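Local coordinates for response regulator receiver domain protein (CheY) (Rhodospirillum rubrum, PDB 3HEB), which probably acts as a phosphorylation-controlled switch in two-component signalling, taking a phosphoryl group on an aspartate and passing the signal to a partner, at the interface of chains A and B. Residues are numbered along the deposited sequence; one frame, centred on the assembly and turned at random. Chains: chain A/B, Response regulator receiver domain protein (CheY).

Contact 1: the interface of chains A and B. Residues chain A 114, 116, 131-132, 135, 139; chain B 114, 116, 131-132, 135.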
# COMPACT_ATOMS: atom_id res chain seq x y z
N VAL A 114 0.69 3.68 0.84
CA VAL A 114 0.76 3.38 2.26
C VAL A 114 1.35 4.57 3.02
O VAL A 114 2.17 5.32 2.48
CB VAL A 114 1.66 2.15 2.52
CG1 VAL A 114 1.77 1.86 4.02
CG2 VAL A 114 1.11 0.94 1.77
N ILE A 116 3.03 5.44 6.85
CA ILE A 116 3.55 4.91 8.09
C ILE A 116 4.11 6.04 8.92
O ILE A 116 5.00 6.76 8.48
CB ILE A 116 4.70 3.91 7.86
CG1 ILE A 116 4.21 2.72 7.04
CG2 ILE A 116 5.27 3.45 9.21
CD1 ILE A 116 5.29 1.70 6.71
N GLN A 131 9.79 -4.79 9.35
CA GLN A 131 8.47 -5.26 8.96
C GLN A 131 8.12 -4.77 7.56
O GLN A 131 7.48 -5.49 6.79
CB GLN A 131 7.43 -4.78 9.97
CG GLN A 131 6.44 -5.84 10.37
CD GLN A 131 7.12 -7.17 10.67
OE1 GLN A 131 7.07 -8.10 9.86
NE2 GLN A 131 7.76 -7.26 11.84
N LEU A 132 8.54 -3.55 7.24
CA LEU A 132 8.31 -2.94 5.93
C LEU A 132 9.10 -3.73 4.85
O LEU A 132 8.60 -3.99 3.75
CB LEU A 132 8.81 -1.49 5.96
CG LEU A 132 8.43 -0.44 4.89
CD1 LEU A 132 9.54 0.60 4.81
CD2 LEU A 132 8.25 -1.08 3.55
N PHE A 135 7.46 -7.18 4.15
CA PHE A 135 6.25 -7.01 3.34
C PHE A 135 6.61 -6.72 1.89
O PHE A 135 6.00 -7.24 0.97
CB PHE A 135 5.42 -5.86 3.90
CG PHE A 135 4.03 -5.80 3.34
CD1 PHE A 135 3.14 -6.86 3.54
CD2 PHE A 135 3.60 -4.68 2.64
CE1 PHE A 135 1.84 -6.80 3.04
CE2 PHE A 135 2.31 -4.61 2.14
CZ PHE A 135 1.42 -5.66 2.34
N MSE A 139 5.05 -8.40 -1.56
CA MSE A 139 4.18 -7.69 -2.50
C MSE A 139 4.72 -7.63 -3.92
O MSE A 139 5.90 -7.89 -4.15
CB MSE A 139 3.92 -6.25 -2.01
CG MSE A 139 5.14 -5.33 -2.02
SE MSE A 139 4.83 -3.68 -1.29
CE MSE A 139 4.38 -2.78 -2.73
N VAL B 114 -1.97 -2.02 -2.61
CA VAL B 114 -0.99 -3.10 -2.61
C VAL B 114 -1.55 -4.32 -3.35
O VAL B 114 -2.74 -4.66 -3.23
CB VAL B 114 -0.62 -3.53 -1.15
CG1 VAL B 114 0.22 -4.80 -1.16
CG2 VAL B 114 0.14 -2.41 -0.44
N ILE B 116 -0.79 -8.40 -3.97
CA ILE B 116 -0.03 -9.55 -3.50
C ILE B 116 -0.50 -10.83 -4.20
O ILE B 116 -1.69 -11.14 -4.24
CB ILE B 116 -0.20 -9.74 -1.98
CG1 ILE B 116 0.33 -8.51 -1.24
CG2 ILE B 116 0.52 -11.00 -1.53
CD1 ILE B 116 0.15 -8.55 0.27
N GLN B 131 2.97 -11.76 7.56
CA GLN B 131 3.71 -10.52 7.34
C GLN B 131 2.73 -9.38 7.12
O GLN B 131 2.92 -8.28 7.64
CB GLN B 131 4.64 -10.62 6.12
CG GLN B 131 5.76 -11.62 6.29
CD GLN B 131 6.42 -11.54 7.66
OE1 GLN B 131 6.75 -10.45 8.14
NE2 GLN B 131 6.62 -12.70 8.29
N LEU B 132 1.68 -9.64 6.35
CA LEU B 132 0.63 -8.66 6.07
C LEU B 132 0.04 -8.14 7.38
O LEU B 132 -0.17 -6.94 7.55
CB LEU B 132 -0.50 -9.30 5.27
CG LEU B 132 -1.46 -8.45 4.45
CD1 LEU B 132 -2.78 -9.21 4.36
CD2 LEU B 132 -1.67 -7.08 5.06
N PHE B 135 2.55 -5.91 9.01
CA PHE B 135 2.64 -4.64 8.31
C PHE B 135 1.41 -3.78 8.62
O PHE B 135 1.51 -2.57 8.80
CB PHE B 135 2.73 -4.86 6.81
CG PHE B 135 3.09 -3.62 6.06
CD1 PHE B 135 4.32 -3.00 6.28
CD2 PHE B 135 2.21 -3.06 5.15
CE1 PHE B 135 4.67 -1.84 5.60
CE2 PHE B 135 2.55 -1.89 4.46
CZ PHE B 135 3.78 -1.29 4.69
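A:Phe135 and B:Phe135 stack face to face across the two-fold axis, their planes 12° apart and their centroids 4.2 Å from each other. The side chains come in crosswise and the rings are slipped, so that CD2 of A:Phe135 lies over the rim of the other ring, 3.3 Å from CD2 of B:Phe135. With CG anti to the backbone N (chi1 -167°), A:Phe135 is thrown across to chain B. Its far end is caught there. CE1 of A:Phe135 touches the CD1 methyl of B:Ile116 at 3.7 Å and also meets CA of B:Leu132. CZ of A:Phe135 runs tip to tip into CG1 of B:Val114 at 3.8 Å. B:Phe135 fills the equivalent pocket in chain A. An alanine in place of A:Phe135 would probably leave one face of B:Phe135 without its stack and open a gap between B:Val114, B:Ile116 and B:Leu132.

The rim at A:Gln131 and B:Gln131 is looser. Each buries little surface there, and their torsions break the symmetry. Their OE1 atoms sit 2.9 Å apart, a clash of two acceptors as modelled; one amide may need turning over, so this pairing is doubtful.

In the fold, the aromatic pair projects from the two 122-136 helices, and strand 114-117 of each chain supplies the valine and isoleucine that receive the partner's ring.

Contact 2: the interface of chains A and B. Residues chain A 108, 112-113; chain B 89, 113, 139-140, 142.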
# COMPACT_ATOMS: atom_id res chain seq x y z
N TYR A 108 -3.20 9.95 1.19
CA TYR A 108 -3.96 8.93 0.49
C TYR A 108 -4.76 9.58 -0.65
O TYR A 108 -4.80 9.05 -1.76
CB TYR A 108 -4.88 8.19 1.46
CG TYR A 108 -4.15 7.18 2.32
CD1 TYR A 108 -3.91 7.42 3.68
CD2 TYR A 108 -3.70 5.98 1.78
CE1 TYR A 108 -3.26 6.47 4.48
CE2 TYR A 108 -3.04 5.03 2.57
CZ TYR A 108 -2.82 5.28 3.92
OH TYR A 108 -2.19 4.33 4.69
N ALA A 112 -0.93 8.21 -2.18
CA ALA A 112 0.05 7.37 -1.49
C ALA A 112 -0.52 5.97 -1.32
O ALA A 112 -1.69 5.80 -0.99
CB ALA A 112 0.37 7.96 -0.13
N ASN A 113 0.32 4.96 -1.56
CA ASN A 113 -0.12 3.58 -1.42
C ASN A 113 -0.24 3.18 0.04
O ASN A 113 -1.13 2.43 0.42
CB ASN A 113 0.87 2.63 -2.11
CG ASN A 113 0.89 2.80 -3.62
OD1 ASN A 113 0.27 2.02 -4.37
ND2 ASN A 113 1.59 3.83 -4.08
N ARG B 89 -10.72 6.24 -0.14
CA ARG B 89 -9.57 6.43 0.74
C ARG B 89 -9.21 5.15 1.50
O ARG B 89 -8.15 5.06 2.12
CB ARG B 89 -9.86 7.57 1.72
CG ARG B 89 -8.66 8.06 2.52
CD ARG B 89 -9.08 9.16 3.50
NE ARG B 89 -9.44 10.40 2.82
CZ ARG B 89 -10.11 11.39 3.39
NH1 ARG B 89 -10.50 11.28 4.65
NH2 ARG B 89 -10.38 12.51 2.73
N ASN B 113 -3.89 -0.23 -3.46
CA ASN B 113 -2.79 0.25 -2.64
C ASN B 113 -1.63 -0.73 -2.68
O ASN B 113 -0.46 -0.33 -2.75
CB ASN B 113 -3.22 0.42 -1.18
CG ASN B 113 -4.20 1.57 -0.99
OD1 ASN B 113 -3.82 2.65 -0.53
ND2 ASN B 113 -5.47 1.33 -1.34
N MSE B 139 1.07 0.40 9.64
CA MSE B 139 0.57 1.46 8.79
C MSE B 139 -0.58 2.23 9.40
O MSE B 139 -1.13 1.83 10.43
CB MSE B 139 0.15 0.89 7.43
CG MSE B 139 -0.99 -0.08 7.48
SE MSE B 139 -1.25 -0.88 5.89
CE MSE B 139 -2.36 0.27 5.18
N GLN B 140 -0.93 3.34 8.78
CA GLN B 140 -2.04 4.17 9.22
C GLN B 140 -3.20 3.89 8.27
O GLN B 140 -3.06 4.06 7.06
CB GLN B 140 -1.68 5.65 9.12
CG GLN B 140 -0.64 6.15 10.10
CD GLN B 140 -1.23 6.51 11.44
OE1 GLN B 140 -0.55 7.08 12.29
NE2 GLN B 140 -2.50 6.20 11.65
N PRO B 142 -6.67 5.19 7.19
CA PRO B 142 -7.51 6.38 7.33
C PRO B 142 -9.00 6.16 7.21
O PRO B 142 -9.46 5.15 6.67
CB PRO B 142 -6.99 7.27 6.21
CG PRO B 142 -6.83 6.27 5.10
CD PRO B 142 -6.20 5.06 5.80
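A:Tyr108 gives its phenol OH to the backbone carbonyl O of B:Gln140, a short hydrogen bond of 2.5 Å. The donor lies nearly in line with the carbonyl, at a C=O...OH angle of 166°. This is a receiver domain of the CheY family, and the tyrosine reaches out from helix 101-109 of one copy to the segment that follows the last helix, 122-136, of the other.

The ring is steadied as well as tethered. B:Pro142 crosses it at about a right angle and sets its CG over one face, 3.9 Å from the centroid of the A:Tyr108 ring, in a CH-pi contact. CG of B:Pro142 sits toward the CD1 side, 3.4 Å from CD1 of A:Tyr108, while CD of the same proline covers CE1. Hydroxyl and face are thus held by residues only two apart in the partner chain, which should fix the rotation of the phenol. At the root of the side chain, the aliphatic CG of B:Arg89 packs against CB of A:Tyr108 at 3.9 Å, and the guanidinium continues away from the tyrosine.

On the CD2 and CE2 side of the ring comes the amide of B:Asn113, tilted 59° from the ring plane. Its main partner is A:Asn113, and the two meet reciprocally. CG is anti to the carbonyl carbon (chi1 -69° in B:Asn113), which swings the amide across to its mate: OD1 of B:Asn113 lies 2.9 Å from the backbone O of A:Asn113, and OD1 of A:Asn113 lies 2.9 Å from the backbone O of B:Asn113. As modelled, both pairs set acceptor against acceptor. Turning each amide over would bring ND2 to the carbonyl and probably make two hydrogen bonds, so the assignment of the amide atoms is doubtful.

Contact 1 and contact 2 lie about 12 Å apart, measured between the centres of their C-alpha atoms, on one two-fold symmetric interface. The asparagine of contact 2 directly precedes the valine of contact 1, and position 139 takes part in both, joining the end of helix 122-136 to the tail that receives the tyrosine. Contact 1 supplies an apolar centre; contact 2, with its twin, adds polar and tail-mediated links. Together they use helix 101-109, strand 114-117 and helix 122-136, a face on which receiver domains often pair. A homodimer is therefore plausible, although the structure alone does not show that it forms in solution.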